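Local coordinates for protein prolyl-tRNA synthetase (PDB 3IAL) that holds prolyl-adenylate in a class II synthetase core and probably charges tRNA(Pro) with proline at the expense of ATP, at residues Leu37-Arg41 with Thr159-Ile163; Gln207-Val212 with Ile486-Asp492; Phe248-Ile254 with His265-Thr269; Gly376-Val380 with Arg391-Ile395. All coordinates share one frame; numbering follows the deposited sequence.

How the interactions relate
Interactions 1, 2 and 3 stand around the site that holds prolyl-adenylate, while interaction 4 belongs to the remote anticodon-binding domain. Interaction 1 contributes Leu162 and Ile163 to the adenine end of the pocket, through their backbone. Interaction 2 joins the C-terminal region to the catalytic core, with the Arg211 side chain about 7 Å from the ligand; its nearest atoms are about 10 Å from those of interaction 1. Interaction 3, nested in the chain between the two segments of interaction 2, lies about 26 Å from it centre to centre and brings the Phe248 side chain to about 8 Å from the ligand. Interaction 4 lies about 61 Å from interaction 3, centre to centre.

Interaction 1. Residues Leu37-Arg41 with Thr159-Ile163; sequences LVDRR and TKPLI. With PR8 (5'-O-[(R)-hydroxy{[(2S)-pyrrolidin-2-ylcarbonyl]oxy}phosphoryl]adenosine), chain H.
Val38 starts the contact with its two methyls divided between neighbours: CG2 rests on Pro161 CB at 3.8 Å, the side chains crossing at about a right angle, and CG1 faces Leu162 CD2 more loosely at 4.3 Å. With CG1 anti to the carbonyl carbon (chi1 -61°), the methyls fork across the Pro161-Leu162 pair. Asp39 turns its back on the other segment, and Trp134 of the second subunit bonds its OD2. Arg40 is modelled in two conformers; in the one described here, and doubtfully in the other, its chain lies across Pro161. A bend at chi3 (78°) sets the guanidinium over the proline, whose CD sits 3.4 Å from NE, toward the rim of that face, with NH2 3.0 Å from Thr159 O. Arg41 grips the Asp39 carboxylate side-on, NE to OD1 at 3.0 Å and NH2 to OD2 at 2.8 Å, and its backbone N also reaches OD1, closing an Asx turn. Segment 159-163 lies between strands 143-152 and 167-177, consistent with the motif 2 loop of class II synthetases, and Ile163 O comes within 3.3 Å of adenine N1 of PR8. Helix 24-34 flanks both segments, with Met32 against Val38 and Asp29 in a salt bridge with Lys160, while helix 276-285 backs Leu162 and Ile163 through Ala279 and strand 49-50 pairs with strand 38-39.

Interaction 2. Residues Gln207-Val212 with Ile486-Asp492; sequences QKLRRV and IRGHNPD
Arg210 and His489 form an antiparallel hydrogen-bonded pair where two strands meet at 100°, so the pairing is short: Arg210 N gives a 2.7 Å bond to His489 O, and the return bond is longer. Gly488, which forms a classic bulge with Arg487 opposite Tyr513, brings its CA within 3.2 Å of Arg210 O, a close approach that it allows by having no side chain. Arg487 O is held twice, by Val212 N at 3.2 Å and by Arg211 NH1 at 3.0 Å; the donors come from opposite faces of the carbonyl plane. Arg211 gets there by folding at chi2 and chi3. The two arginine side chains run side by side, but the Arg211 group comes over one face of the Arg487 guanidinium, toward its rim, with the planes 60° apart and NH1 only 3.3 Å from Arg487 NE. Beside them Leu209 CD1 packs on Arg487 CB at 3.7 Å, and Val212 CG1 meets Ile486 CG2 at 3.5 Å. Water links His489 ND1 to Arg210 O. Asp227 makes a salt bridge with each arginine and Glu485 with Arg487, which probably offsets the repulsion. Arg211, held by Arg487 O, also bonds Gln237, itself a ligand-binding residue, so the C-terminal segment probably bears on the active site indirectly, through Arg211.

Interaction 3. Residues Phe248-Ile254 with His265-Thr269; sequences FSSTFDI and HPYLT
His265, just before the regular strand 267-269, reaches to the end of helix 247-251, and its side chain runs along that turn, from Ser249 to Ile254 O and Ser250. CB lies beside Ser249 CB at 4.1 Å. With CG anti to the carbonyl carbon (chi1 -80°), the ring swings under the turn; ND1 donates to Ile254 O at 2.9 Å with an angle of 158°, the oxygen lying near the ring plane though the donor stands above the carbonyl plane. CE1 slips beneath Ser250 CA at 3.5 Å, and this carbon sits over the ring face, 3.9 Å from the ring centroid, as a CH-pi contact; NE2 at the tip faces Ser250 CB. The bond and the covered face together should hold the ring in this rotation. Next along, Ser249 OG donates to Pro266 O at 2.6 Å, and Ile254 CG2 presses tightly on Pro266 CG at 3.4 Å. Leu268 CD1 inserts against Phe248 CB, also at 3.4 Å, while Tyr128 and His94 meet the Phe248 ring edge-to-face. The whole is a helix terminus docked on a strand of the class II catalytic core, the helix closed by a Schellman motif with Asp253 as its positive-phi C-prime residue.

Interaction 4. Residues Gly376-Val380 with Arg391-Ile395; sequences GQCIV and RVIPI
Val380 and Arg391 exchange two backbone bonds of 2.8 Å: Val380 N points almost straight at Arg391 O (177°), and Arg391 N returns to Val380 O. Two residues along, Cys378 and Ile393 repeat the pattern, with Cys378 N to Ile393 O at 3.0 Å and Ile393 N to Cys378 O at 3.1 Å. Ile379 and Val392 between them are a non-hydrogen-bonded pair, and Ile379 bonds instead to Glu367 on the next strand. Gln377 and Pro394 form the next such pair, where a proline N costs the ladder nothing; the following bond runs from Ile395 N, at the start of a helix, to Gly376 O at 2.7 Å. Gln377 OE1 lies 3.0 Å from Pro394 N without a proton to share; the amide has folded back at chi2 (-68°) to lie alongside the proline, OE1 also touching Val392 CG1 at 3.4 Å, and its NE2 bonds weakly to Asn375 O. On the face of Cys378 and Val380, Val380 CG2 meets Ile393 CD1 at 3.7 Å. Arg391 sends its guanidinium away, to a salt bridge with Glu420 and a bond to Gln389 O. This hairpin puts strand 391-394 at one edge of the five-stranded anticodon-binding sheet, with strand 364-369 beyond strand 377-382; Gly376 closes helix 370-374 in a Schellman motif, and Val398 of helix 395-399 packs on Cys378 and Ile393.

Interaction 1. Residues Leu37-Arg41 with Thr159-Ile163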
# COMPACT_ATOMS: atom_id res chain seq x y z
N LEU B 37 -13.96 13.27 -2.02
CA LEU B 37 -13.52 11.88 -1.90
C LEU B 37 -12.82 11.43 -3.17
O LEU B 37 -11.76 10.80 -3.13
CB LEU B 37 -14.72 10.97 -1.64
CG LEU B 37 -15.50 11.23 -0.35
CD1 LEU B 37 -16.56 10.13 -0.14
CD2 LEU B 37 -14.56 11.31 0.84
N VAL B 38 -13.43 11.75 -4.31
CA VAL B 38 -12.92 11.40 -5.62
C VAL B 38 -13.08 12.60 -6.55
O VAL B 38 -13.79 13.56 -6.25
CB VAL B 38 -13.70 10.22 -6.23
CG1 VAL B 38 -13.55 8.97 -5.36
CG2 VAL B 38 -15.16 10.58 -6.42
N ASP B 39 -12.39 12.54 -7.68
CA ASP B 39 -12.62 13.49 -8.75
C ASP B 39 -12.82 12.76 -10.07
O ASP B 39 -11.90 12.13 -10.59
CB ASP B 39 -11.47 14.49 -8.83
CG ASP B 39 -11.88 15.76 -9.53
OD1 ASP B 39 -12.66 15.66 -10.50
OD2 ASP B 39 -11.44 16.85 -9.11
N ARG B 40 -14.04 12.87 -10.60
CA ARG B 40 -14.47 12.20 -11.84
C ARG B 40 -14.03 12.95 -13.09
O ARG B 40 -14.20 12.45 -14.20
CB ARG B 40 -16.00 12.06 -11.89
CG ARG B 40 -16.63 11.36 -10.71
CD ARG B 40 -18.15 11.39 -10.80
NE ARG B 40 -18.69 10.41 -11.75
CZ ARG B 40 -19.99 10.17 -11.94
NH1 ARG B 40 -20.91 10.84 -11.26
NH2 ARG B 40 -20.37 9.25 -12.82
N ARG B 41 -13.50 14.16 -12.92
CA ARG B 41 -13.13 15.02 -14.05
C ARG B 41 -11.81 14.65 -14.75
O ARG B 41 -11.35 15.37 -15.64
CB ARG B 41 -13.09 16.49 -13.60
CG ARG B 41 -14.42 17.03 -13.11
CD ARG B 41 -14.28 18.44 -12.53
NE ARG B 41 -13.48 18.44 -11.30
CZ ARG B 41 -13.17 19.53 -10.61
NH1 ARG B 41 -13.59 20.73 -11.00
NH2 ARG B 41 -12.44 19.42 -9.50
N THR B 159 -20.36 4.55 -15.68
CA THR B 159 -19.42 4.51 -14.57
C THR B 159 -19.93 5.33 -13.38
O THR B 159 -20.56 6.37 -13.54
CB THR B 159 -18.01 5.01 -15.00
OG1 THR B 159 -18.06 6.40 -15.31
CG2 THR B 159 -17.50 4.24 -16.22
N LYS B 160 -19.66 4.82 -12.18
CA LYS B 160 -20.01 5.49 -10.93
C LYS B 160 -18.82 5.26 -10.00
O LYS B 160 -18.39 4.12 -9.83
CB LYS B 160 -21.30 4.87 -10.35
CG LYS B 160 -21.92 5.61 -9.14
CD LYS B 160 -23.42 5.25 -8.99
CE LYS B 160 -24.12 5.98 -7.82
NZ LYS B 160 -24.55 7.42 -8.10
N PRO B 161 -18.27 6.34 -9.41
CA PRO B 161 -17.11 6.19 -8.52
C PRO B 161 -17.29 5.09 -7.48
O PRO B 161 -18.36 4.96 -6.89
CB PRO B 161 -17.04 7.56 -7.83
CG PRO B 161 -17.56 8.49 -8.83
CD PRO B 161 -18.65 7.75 -9.57
N LEU B 162 -16.23 4.30 -7.29
CA LEU B 162 -16.18 3.22 -6.29
C LEU B 162 -16.99 1.98 -6.67
O LEU B 162 -16.60 0.87 -6.33
CB LEU B 162 -16.61 3.71 -4.90
CG LEU B 162 -16.00 5.01 -4.38
CD1 LEU B 162 -16.50 5.29 -2.99
CD2 LEU B 162 -14.48 4.93 -4.37
N ILE B 163 -18.11 2.16 -7.36
CA ILE B 163 -19.09 1.10 -7.59
C ILE B 163 -18.88 0.43 -8.96
O ILE B 163 -18.90 -0.79 -9.05
CB ILE B 163 -20.53 1.66 -7.46
CG1 ILE B 163 -20.85 1.92 -5.98
CG2 ILE B 163 -21.57 0.73 -8.07
CD1 ILE B 163 -22.06 2.79 -5.76
C PR8 H . -12.66 -12.08 -8.71
N PR8 H . -10.38 -12.77 -9.10
O PR8 H . -12.42 -11.23 -9.56
P PR8 H . -14.93 -11.11 -8.42
N1 PR8 H . -15.82 -1.56 -10.00
C2 PR8 H . -15.57 -1.70 -8.70
N3 PR8 H . -15.46 -2.90 -8.12
C4 PR8 H . -15.61 -4.02 -8.82
C5 PR8 H . -15.88 -3.92 -10.18
C6 PR8 H . -15.98 -2.66 -10.77
N6 PR8 H . -16.23 -2.54 -12.07
N7 PR8 H . -15.98 -5.15 -10.66
C8 PR8 H . -15.79 -6.00 -9.65
N9 PR8 H . -15.56 -5.32 -8.52
CA PR8 H . -11.57 -13.07 -8.29
CB PR8 H . -11.20 -12.80 -6.84
CD PR8 H . -9.25 -12.66 -8.19
CG PR8 H . -9.87 -12.04 -6.93
C1' PR8 H . -15.31 -5.94 -7.18
O10 PR8 H . -13.86 -12.27 -8.10
O1P PR8 H . -15.47 -11.17 -9.80
C2' PR8 H . -16.56 -6.67 -6.62
O2' PR8 H . -16.66 -6.43 -5.21
O2P PR8 H . -16.11 -11.32 -7.35
C3' PR8 H . -16.21 -8.13 -6.81
O3' PR8 H . -16.93 -8.93 -5.87
C4' PR8 H . -14.75 -8.03 -6.41
O4' PR8 H . -14.28 -6.98 -7.28
C5' PR8 H . -14.07 -9.36 -6.68
O5' PR8 H . -14.22 -9.72 -8.04

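Interaction 2. Residues Gln207-Val212 with Ile486-Asp492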
# COMPACT_ATOMS: atom_id res chain seq x y z
N GLN B 207 -25.59 -10.00 2.42
CA GLN B 207 -26.18 -11.34 2.29
C GLN B 207 -25.16 -12.31 1.68
O GLN B 207 -24.79 -12.18 0.51
CB GLN B 207 -27.44 -11.31 1.42
CG GLN B 207 -28.12 -12.67 1.28
CD GLN B 207 -28.61 -13.22 2.62
OE1 GLN B 207 -29.37 -12.56 3.33
NE2 GLN B 207 -28.20 -14.44 2.95
N LYS B 208 -24.72 -13.27 2.49
CA LYS B 208 -23.84 -14.34 2.01
C LYS B 208 -24.63 -15.32 1.15
O LYS B 208 -25.61 -15.88 1.62
CB LYS B 208 -23.22 -15.08 3.19
CG LYS B 208 -22.57 -16.41 2.82
CD LYS B 208 -21.66 -16.92 3.93
CE LYS B 208 -20.98 -18.22 3.55
NZ LYS B 208 -19.97 -18.61 4.57
N LEU B 209 -24.20 -15.51 -0.09
CA LEU B 209 -24.85 -16.43 -1.01
C LEU B 209 -23.88 -17.29 -1.79
O LEU B 209 -22.77 -16.86 -2.09
CB LEU B 209 -25.69 -15.66 -2.03
CG LEU B 209 -26.82 -14.78 -1.50
CD1 LEU B 209 -27.34 -13.91 -2.63
CD2 LEU B 209 -27.93 -15.62 -0.87
N ARG B 210 -24.32 -18.49 -2.14
CA ARG B 210 -23.75 -19.24 -3.23
C ARG B 210 -24.35 -18.65 -4.51
O ARG B 210 -25.55 -18.80 -4.77
CB ARG B 210 -24.07 -20.73 -3.10
CG ARG B 210 -23.53 -21.61 -4.24
CD ARG B 210 -22.03 -21.79 -4.16
NE ARG B 210 -21.62 -22.62 -3.03
CZ ARG B 210 -21.63 -23.95 -3.00
NH1 ARG B 210 -22.04 -24.66 -4.05
NH2 ARG B 210 -21.24 -24.59 -1.90
N ARG B 211 -23.53 -17.99 -5.32
CA ARG B 211 -23.99 -17.40 -6.57
C ARG B 211 -24.57 -18.48 -7.47
O ARG B 211 -24.04 -19.59 -7.54
CB ARG B 211 -22.84 -16.65 -7.27
CG ARG B 211 -23.17 -16.03 -8.63
CD ARG B 211 -24.09 -14.84 -8.51
NE ARG B 211 -23.45 -13.64 -7.97
CZ ARG B 211 -24.02 -12.78 -7.11
NH1 ARG B 211 -25.25 -13.00 -6.62
NH2 ARG B 211 -23.36 -11.70 -6.70
N VAL B 212 -25.69 -18.18 -8.14
CA VAL B 212 -26.29 -19.12 -9.08
C VAL B 212 -25.25 -19.67 -10.07
O VAL B 212 -24.38 -18.94 -10.54
CB VAL B 212 -27.45 -18.49 -9.87
CG1 VAL B 212 -28.64 -18.22 -8.94
CG2 VAL B 212 -27.00 -17.22 -10.60
N ILE B 486 -32.04 -13.60 -10.09
CA ILE B 486 -31.80 -14.56 -9.05
C ILE B 486 -30.30 -14.52 -8.74
O ILE B 486 -29.48 -14.79 -9.60
CB ILE B 486 -32.24 -15.97 -9.44
CG1 ILE B 486 -33.75 -15.99 -9.73
CG2 ILE B 486 -31.90 -16.95 -8.34
CD1 ILE B 486 -34.26 -17.34 -10.21
N ARG B 487 -29.98 -14.16 -7.50
CA ARG B 487 -28.60 -13.97 -7.06
C ARG B 487 -27.99 -15.24 -6.55
O ARG B 487 -26.82 -15.52 -6.82
CB ARG B 487 -28.56 -12.91 -5.96
CG ARG B 487 -29.08 -11.56 -6.42
CD ARG B 487 -28.23 -10.96 -7.53
NE ARG B 487 -27.04 -10.30 -7.01
CZ ARG B 487 -26.20 -9.57 -7.73
NH1 ARG B 487 -26.39 -9.41 -9.03
NH2 ARG B 487 -25.15 -8.98 -7.16
N GLY B 488 -28.76 -16.00 -5.79
CA GLY B 488 -28.32 -17.30 -5.30
C GLY B 488 -29.04 -17.73 -4.03
O GLY B 488 -30.06 -17.15 -3.64
N HIS B 489 -28.50 -18.77 -3.40
CA HIS B 489 -29.03 -19.28 -2.15
C HIS B 489 -27.91 -19.43 -1.13
O HIS B 489 -26.74 -19.46 -1.49
CB HIS B 489 -29.73 -20.62 -2.39
CG HIS B 489 -28.79 -21.77 -2.56
ND1 HIS B 489 -28.07 -21.98 -3.71
CD2 HIS B 489 -28.46 -22.78 -1.72
CE1 HIS B 489 -27.33 -23.06 -3.57
NE2 HIS B 489 -27.55 -23.57 -2.37
N ASN B 490 -28.28 -19.52 0.14
CA ASN B 490 -27.34 -19.80 1.21
C ASN B 490 -27.44 -21.27 1.56
O ASN B 490 -28.47 -21.70 2.08
CB ASN B 490 -27.67 -18.94 2.43
CG ASN B 490 -26.57 -18.94 3.47
OD1 ASN B 490 -25.85 -19.93 3.64
ND2 ASN B 490 -26.45 -17.83 4.19
N PRO B 491 -26.39 -22.07 1.27
CA PRO B 491 -26.48 -23.50 1.54
C PRO B 491 -26.66 -23.83 3.02
O PRO B 491 -27.20 -24.89 3.35
CB PRO B 491 -25.15 -24.04 1.02
CG PRO B 491 -24.65 -23.03 0.08
CD PRO B 491 -25.10 -21.73 0.65
N ASP B 492 -26.21 -22.93 3.90
CA ASP B 492 -26.36 -23.10 5.35
C ASP B 492 -27.79 -22.88 5.86
O ASP B 492 -28.09 -23.19 7.01
CB ASP B 492 -25.39 -22.16 6.08
CG ASP B 492 -23.93 -22.49 5.79
OD1 ASP B 492 -23.57 -23.69 5.79
OD2 ASP B 492 -23.15 -21.54 5.57
O HOH W 1 -28.20 -16.06 5.56
O HOH W 2 -27.31 -20.68 -6.02

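Interaction 3. Residues Phe248-Ile254 with His265-Thr269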
# COMPACT_ATOMS: atom_id res chain seq x y z
N PHE B 248 -7.84 -24.67 -13.42
CA PHE B 248 -6.69 -23.81 -13.72
C PHE B 248 -5.35 -24.54 -13.55
O PHE B 248 -4.40 -24.27 -14.28
CB PHE B 248 -6.71 -22.55 -12.84
CG PHE B 248 -7.62 -21.45 -13.34
CD1 PHE B 248 -7.16 -20.52 -14.25
CD2 PHE B 248 -8.91 -21.34 -12.88
CE1 PHE B 248 -7.98 -19.50 -14.70
CE2 PHE B 248 -9.74 -20.33 -13.32
CZ PHE B 248 -9.27 -19.40 -14.22
N SER B 249 -5.29 -25.47 -12.60
CA SER B 249 -4.08 -26.25 -12.36
C SER B 249 -3.75 -27.14 -13.56
O SER B 249 -2.57 -27.33 -13.89
CB SER B 249 -4.23 -27.13 -11.12
OG SER B 249 -4.49 -26.35 -9.97
N SER B 250 -4.78 -27.69 -14.19
CA SER B 250 -4.59 -28.46 -15.42
C SER B 250 -4.18 -27.55 -16.57
O SER B 250 -3.26 -27.86 -17.32
CB SER B 250 -5.87 -29.21 -15.79
OG SER B 250 -5.65 -30.00 -16.95
N THR B 251 -4.86 -26.42 -16.70
CA THR B 251 -4.59 -25.49 -17.80
C THR B 251 -3.19 -24.91 -17.70
O THR B 251 -2.47 -24.85 -18.69
CB THR B 251 -5.63 -24.35 -17.85
OG1 THR B 251 -6.95 -24.91 -17.89
CG2 THR B 251 -5.41 -23.47 -19.07
N PHE B 252 -2.78 -24.52 -16.50
CA PHE B 252 -1.46 -23.90 -16.31
C PHE B 252 -0.37 -24.88 -15.85
O PHE B 252 0.74 -24.47 -15.52
CB PHE B 252 -1.59 -22.68 -15.38
CG PHE B 252 -2.38 -21.57 -16.00
CD1 PHE B 252 -1.76 -20.63 -16.80
CD2 PHE B 252 -3.76 -21.50 -15.85
CE1 PHE B 252 -2.48 -19.62 -17.41
CE2 PHE B 252 -4.49 -20.49 -16.46
CZ PHE B 252 -3.85 -19.55 -17.24
N ASP B 253 -0.69 -26.17 -15.89
CA ASP B 253 0.27 -27.23 -15.56
C ASP B 253 0.88 -27.04 -14.17
O ASP B 253 2.11 -27.02 -14.02
CB ASP B 253 1.37 -27.32 -16.62
CG ASP B 253 0.85 -27.80 -17.96
OD1 ASP B 253 -0.34 -27.55 -18.27
OD2 ASP B 253 1.64 -28.42 -18.71
N ILE B 254 0.01 -26.88 -13.17
CA ILE B 254 0.42 -26.86 -11.79
C ILE B 254 0.29 -28.27 -11.24
O ILE B 254 -0.82 -28.80 -11.11
CB ILE B 254 -0.42 -25.91 -10.91
CG1 ILE B 254 -0.49 -24.51 -11.52
CG2 ILE B 254 0.18 -25.86 -9.51
CD1 ILE B 254 -1.32 -23.55 -10.72
N HIS B 265 -2.77 -32.56 -9.26
CA HIS B 265 -3.21 -31.20 -9.52
C HIS B 265 -3.75 -30.62 -8.22
O HIS B 265 -4.72 -31.15 -7.68
CB HIS B 265 -4.31 -31.15 -10.58
CG HIS B 265 -3.80 -31.26 -11.98
ND1 HIS B 265 -2.79 -30.45 -12.47
CD2 HIS B 265 -4.17 -32.06 -13.00
CE1 HIS B 265 -2.56 -30.77 -13.73
NE2 HIS B 265 -3.39 -31.74 -14.08
N PRO B 266 -3.13 -29.54 -7.71
CA PRO B 266 -3.66 -28.94 -6.50
C PRO B 266 -4.93 -28.16 -6.79
O PRO B 266 -5.23 -27.84 -7.94
CB PRO B 266 -2.53 -27.99 -6.07
CG PRO B 266 -1.86 -27.59 -7.35
CD PRO B 266 -2.07 -28.73 -8.33
N TYR B 267 -5.68 -27.87 -5.73
CA TYR B 267 -6.88 -27.05 -5.82
C TYR B 267 -6.50 -25.59 -5.73
O TYR B 267 -5.53 -25.25 -5.05
CB TYR B 267 -7.84 -27.42 -4.68
CG TYR B 267 -8.75 -28.57 -5.02
CD1 TYR B 267 -8.25 -29.86 -5.21
CD2 TYR B 267 -10.13 -28.38 -5.15
CE1 TYR B 267 -9.10 -30.93 -5.52
CE2 TYR B 267 -10.97 -29.43 -5.46
CZ TYR B 267 -10.46 -30.70 -5.64
OH TYR B 267 -11.31 -31.73 -5.95
N LEU B 268 -7.27 -24.72 -6.40
CA LEU B 268 -7.07 -23.27 -6.31
C LEU B 268 -8.31 -22.56 -5.73
O LEU B 268 -9.45 -22.90 -6.05
CB LEU B 268 -6.73 -22.70 -7.68
CG LEU B 268 -5.39 -23.12 -8.30
CD1 LEU B 268 -5.31 -22.64 -9.74
CD2 LEU B 268 -4.18 -22.63 -7.50
N THR B 269 -8.06 -21.56 -4.89
CA THR B 269 -9.11 -20.66 -4.42
C THR B 269 -8.68 -19.20 -4.57
O THR B 269 -7.48 -18.90 -4.69
CB THR B 269 -9.50 -20.96 -2.94
OG1 THR B 269 -8.42 -20.62 -2.06
CG2 THR B 269 -9.87 -22.44 -2.76

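Interaction 4. Residues Gly376-Val380 with Arg391-Ile395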
# COMPACT_ATOMS: atom_id res chain seq x y z
N GLY B 376 -14.93 22.80 34.59
CA GLY B 376 -14.20 21.54 34.41
C GLY B 376 -14.83 20.57 33.41
O GLY B 376 -14.58 19.37 33.46
N GLN B 377 -15.64 21.09 32.49
CA GLN B 377 -16.38 20.27 31.53
C GLN B 377 -15.98 20.60 30.09
O GLN B 377 -15.45 21.68 29.81
CB GLN B 377 -17.89 20.49 31.68
CG GLN B 377 -18.43 20.40 33.12
CD GLN B 377 -18.35 18.99 33.71
OE1 GLN B 377 -18.49 17.99 33.00
NE2 GLN B 377 -18.15 18.92 35.02
N CYS B 378 -16.25 19.66 29.20
CA CYS B 378 -16.27 19.91 27.76
C CYS B 378 -17.48 19.21 27.15
O CYS B 378 -18.11 18.37 27.78
CB CYS B 378 -14.98 19.42 27.10
SG CYS B 378 -14.76 17.64 27.14
N ILE B 379 -17.81 19.57 25.91
CA ILE B 379 -18.97 19.03 25.23
C ILE B 379 -18.49 18.07 24.15
O ILE B 379 -17.68 18.45 23.30
CB ILE B 379 -19.84 20.14 24.62
CG1 ILE B 379 -20.30 21.10 25.72
CG2 ILE B 379 -21.04 19.57 23.90
CD1 ILE B 379 -19.28 22.19 26.05
N VAL B 380 -18.99 16.84 24.20
CA VAL B 380 -18.64 15.79 23.25
C VAL B 380 -19.89 15.37 22.49
O VAL B 380 -20.88 14.97 23.09
CB VAL B 380 -18.01 14.57 23.96
CG1 VAL B 380 -17.61 13.51 22.96
CG2 VAL B 380 -16.80 15.00 24.79
N ARG B 391 -23.02 15.15 24.94
CA ARG B 391 -22.58 14.67 26.24
C ARG B 391 -21.71 15.72 26.92
O ARG B 391 -20.75 16.22 26.33
CB ARG B 391 -21.77 13.37 26.11
CG ARG B 391 -22.59 12.17 25.67
CD ARG B 391 -22.62 12.00 24.15
NE ARG B 391 -22.94 10.62 23.79
CZ ARG B 391 -24.11 10.18 23.32
NH1 ARG B 391 -25.12 11.02 23.11
NH2 ARG B 391 -24.26 8.89 23.05
N VAL B 392 -22.05 16.04 28.16
CA VAL B 392 -21.20 16.85 29.00
C VAL B 392 -20.30 15.89 29.78
O VAL B 392 -20.78 15.06 30.54
CB VAL B 392 -22.02 17.73 29.96
CG1 VAL B 392 -21.11 18.53 30.88
CG2 VAL B 392 -22.93 18.66 29.17
N ILE B 393 -19.00 15.98 29.53
CA ILE B 393 -18.03 15.10 30.16
C ILE B 393 -16.98 15.97 30.82
O ILE B 393 -16.45 16.88 30.17
CB ILE B 393 -17.31 14.19 29.12
CG1 ILE B 393 -18.33 13.51 28.19
CG2 ILE B 393 -16.47 13.13 29.84
CD1 ILE B 393 -17.71 12.41 27.33
N PRO B 394 -16.69 15.72 32.11
CA PRO B 394 -15.60 16.43 32.78
C PRO B 394 -14.29 16.27 32.03
O PRO B 394 -14.04 15.21 31.47
CB PRO B 394 -15.53 15.74 34.15
CG PRO B 394 -16.92 15.26 34.39
CD PRO B 394 -17.46 14.88 33.05
N ILE B 395 -13.47 17.32 32.01
CA ILE B 395 -12.20 17.30 31.30
C ILE B 395 -11.27 16.26 31.91
O ILE B 395 -10.57 15.55 31.19
CB ILE B 395 -11.51 18.69 31.30
CG1 ILE B 395 -12.30 19.67 30.44
CG2 ILE B 395 -10.08 18.58 30.75
CD1 ILE B 395 -11.70 21.07 30.42